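Local coordinates for enolase from the environmental genome shotgun sequencing of the Sargasso Sea (PDB 2QGY), which is of unknown function but binds magnesium and, as an enolase-superfamily member, probably abstracts a proton alpha to a carboxylate, at residues K338-L343 and I362-D367. Sequence-based numbering, arbitrary orientation.
Sequences KKFCEL and IVIHED
F340 and H365 open a single antiparallel bridge, centred on C341 and I364, that joins the loop after helix 334-338 to the strand-like approach to helix 366-371. In this enolase-superfamily fold the contact lies where the chain, past the last barrel strand 327-329 and the hairpin of strands 345-348 and 351-354, crosses to strand 373-379 of the antiparallel sheet that carries W50. The carbonyl of F340 takes the N-H of H365, the N-cap residue of the helix, with H365 N to F340 O 2.9 Å. The same oxygen also receives a CA-H contact from I364. The buried F340 ring runs alongside the I364 side chain. I364 CG1 sits at the edge of that ring, near its plane, 4.1 Å from F340 CD1, while I368 and L369 of the helix also touch the ring.

C341 and I364 form a non-hydrogen-bonded pair, CA to CA 4.4 Å. CB of C341 packs on CG1 of I364 at 3.8 Å. With C341 SG anti to the backbone N (chi1 -179°), the sulfur lies close to V363 O and I364 CG1, and I362 CD1 is farther off. W50 of strand 48-53 touches both isoleucines, tying this side of the bridge to that neighbouring sheet.

E342 returns the backbone bond: E342 N reaches V363 O at 3.0 Å. A water between E342 O and V363 N stands where the second direct bond of this hydrogen-bonded pair would be. Beyond CG the E342 side chain is extended, crossing V363 so that E342 OE2 comes 3.6 Å from V363 CG1. H365 NE2 donates to E342 OE1, 2.8 Å and nearly straight, giving the exposed imidazole a second link to this loop besides its backbone N-H. E342 OE1 lies in the imidazole plane, yet H365 NE2 stands 41° above the carboxylate plane.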
loop_
_atom_site.group_PDB
_atom_site.type_symbol
_atom_site.label_atom_id
_atom_site.label_comp_id
_atom_site.label_asym_id
_atom_site.label_seq_id
_atom_site.Cartn_x
_atom_site.Cartn_y
_atom_site.Cartn_z
ATOM N N LYS A 338 -1.104 -24.663 -17.373
ATOM C CA LYS A 338 -1.406 -26.086 -17.548
ATOM C C LYS A 338 -0.208 -27.000 -17.282
ATOM O O LYS A 338 -0.380 -28.195 -17.009
ATOM C CB LYS A 338 -1.973 -26.334 -18.931
ATOM C CG LYS A 338 -3.423 -25.854 -19.068
ATOM C CD LYS A 338 -3.993 -26.244 -20.402
ATOM C CE LYS A 338 -5.491 -26.026 -20.415
ATOM N NZ LYS A 338 -6.001 -26.190 -21.812
ATOM N N LYS A 339 0.996 -26.453 -17.367
ATOM C CA LYS A 339 2.207 -27.236 -17.055
ATOM C C LYS A 339 2.166 -27.817 -15.647
ATOM O O LYS A 339 2.653 -28.932 -15.410
ATOM C CB LYS A 339 3.479 -26.410 -17.224
ATOM C CG LYS A 339 3.835 -26.019 -18.645
ATOM C CD LYS A 339 5.039 -25.076 -18.607
ATOM C CE LYS A 339 5.472 -24.663 -20.013
ATOM N NZ LYS A 339 6.103 -25.795 -20.727
ATOM N N PHE A 340 1.606 -27.068 -14.697
ATOM C CA PHE A 340 1.612 -27.528 -13.311
ATOM C C PHE A 340 0.206 -27.694 -12.714
ATOM O O PHE A 340 0.073 -28.198 -11.618
ATOM C CB PHE A 340 2.481 -26.597 -12.441
ATOM C CG PHE A 340 1.950 -25.180 -12.371
ATOM C CD1 PHE A 340 0.994 -24.829 -11.418
ATOM C CD2 PHE A 340 2.398 -24.223 -13.270
ATOM C CE1 PHE A 340 0.503 -23.520 -11.365
ATOM C CE2 PHE A 340 1.920 -22.910 -13.226
ATOM C CZ PHE A 340 0.966 -22.567 -12.267
ATOM N N CYS A 341 -0.837 -27.264 -13.422
ATOM C CA CYS A 341 -2.195 -27.318 -12.853
ATOM C C CYS A 341 -3.149 -27.941 -13.861
ATOM O O CYS A 341 -3.158 -27.542 -15.015
ATOM C CB CYS A 341 -2.701 -25.904 -12.485
ATOM S SG CYS A 341 -4.373 -25.829 -11.746
ATOM N N GLU A 342 -3.943 -28.912 -13.414
ATOM C CA GLU A 342 -5.062 -29.412 -14.223
ATOM C C GLU A 342 -6.203 -28.430 -14.005
ATOM O O GLU A 342 -6.960 -28.527 -13.038
ATOM C CB GLU A 342 -5.422 -30.857 -13.820
ATOM C CG GLU A 342 -4.297 -31.846 -14.150
ATOM C CD GLU A 342 -4.447 -33.258 -13.531
ATOM O OE1 GLU A 342 -3.420 -33.975 -13.514
ATOM O OE2 GLU A 342 -5.548 -33.660 -13.053
ATOM N N LEU A 343 -6.284 -27.431 -14.878
ATOM C CA LEU A 343 -7.129 -26.257 -14.611
ATOM C C LEU A 343 -8.574 -26.615 -14.309
ATOM O O LEU A 343 -9.145 -27.482 -14.976
ATOM C CB LEU A 343 -7.091 -25.270 -15.781
ATOM C CG LEU A 343 -5.724 -24.753 -16.214
ATOM C CD1 LEU A 343 -5.902 -23.714 -17.321
ATOM C CD2 LEU A 343 -4.949 -24.165 -15.045
ATOM N N ILE A 362 -8.568 -27.002 -7.225
ATOM C CA ILE A 362 -7.160 -26.957 -7.651
ATOM C C ILE A 362 -6.517 -28.356 -7.570
ATOM O O ILE A 362 -6.570 -29.027 -6.534
ATOM C CB ILE A 362 -6.353 -25.896 -6.858
ATOM C CG1 ILE A 362 -6.930 -24.493 -7.124
ATOM C CG2 ILE A 362 -4.847 -25.979 -7.158
ATOM C CD1 ILE A 362 -6.812 -24.032 -8.542
ATOM N N VAL A 363 -5.907 -28.755 -8.673
ATOM C CA VAL A 363 -5.094 -29.955 -8.741
ATOM C C VAL A 363 -3.751 -29.522 -9.291
ATOM O O VAL A 363 -3.631 -29.239 -10.478
ATOM C CB VAL A 363 -5.731 -31.009 -9.692
ATOM C CG1 VAL A 363 -4.825 -32.257 -9.840
ATOM C CG2 VAL A 363 -7.124 -31.440 -9.203
ATOM N N ILE A 364 -2.744 -29.446 -8.425
ATOM C CA ILE A 364 -1.418 -28.958 -8.838
ATOM C C ILE A 364 -0.365 -30.038 -8.614
ATOM O O ILE A 364 -0.359 -30.699 -7.574
ATOM C CB ILE A 364 -1.040 -27.641 -8.110
ATOM C CG1 ILE A 364 -1.695 -26.438 -8.818
ATOM C CG2 ILE A 364 0.466 -27.390 -8.079
ATOM C CD1 ILE A 364 -1.550 -25.173 -7.986
ATOM N N HIS A 365 0.510 -30.191 -9.605
ATOM C CA HIS A 365 1.636 -31.093 -9.537
ATOM C C HIS A 365 2.801 -30.317 -8.948
ATOM O O HIS A 365 3.486 -29.559 -9.642
ATOM C CB HIS A 365 1.962 -31.614 -10.925
ATOM C CG HIS A 365 0.888 -32.474 -11.512
ATOM N ND1 HIS A 365 1.031 -33.839 -11.658
ATOM C CD2 HIS A 365 -0.346 -32.171 -11.984
ATOM C CE1 HIS A 365 -0.067 -34.338 -12.198
ATOM N NE2 HIS A 365 -0.921 -33.347 -12.402
ATOM N N GLU A 366 3.003 -30.491 -7.646
ATOM C CA GLU A 366 3.915 -29.630 -6.899
ATOM C C GLU A 366 5.363 -29.768 -7.344
ATOM O O GLU A 366 6.132 -28.820 -7.237
ATOM C CB GLU A 366 3.809 -29.893 -5.403
ATOM C CG GLU A 366 2.501 -29.424 -4.828
ATOM C CD GLU A 366 2.286 -29.809 -3.378
ATOM O OE1 GLU A 366 3.248 -29.803 -2.575
ATOM O OE2 GLU A 366 1.127 -30.096 -3.050
ATOM N N ASP A 367 5.740 -30.940 -7.845
ATOM C CA ASP A 367 7.131 -31.103 -8.280
ATOM C C ASP A 367 7.401 -30.282 -9.532
ATOM O O ASP A 367 8.476 -29.695 -9.657
ATOM C CB ASP A 367 7.542 -32.580 -8.391
ATOM C CG ASP A 367 7.694 -33.258 -7.010
ATOM O OD1 ASP A 367 7.765 -32.551 -5.958
ATOM O OD2 ASP A 367 7.752 -34.518 -6.980
HETATM O O HOH W 1 -7.023 -27.512 -10.748
#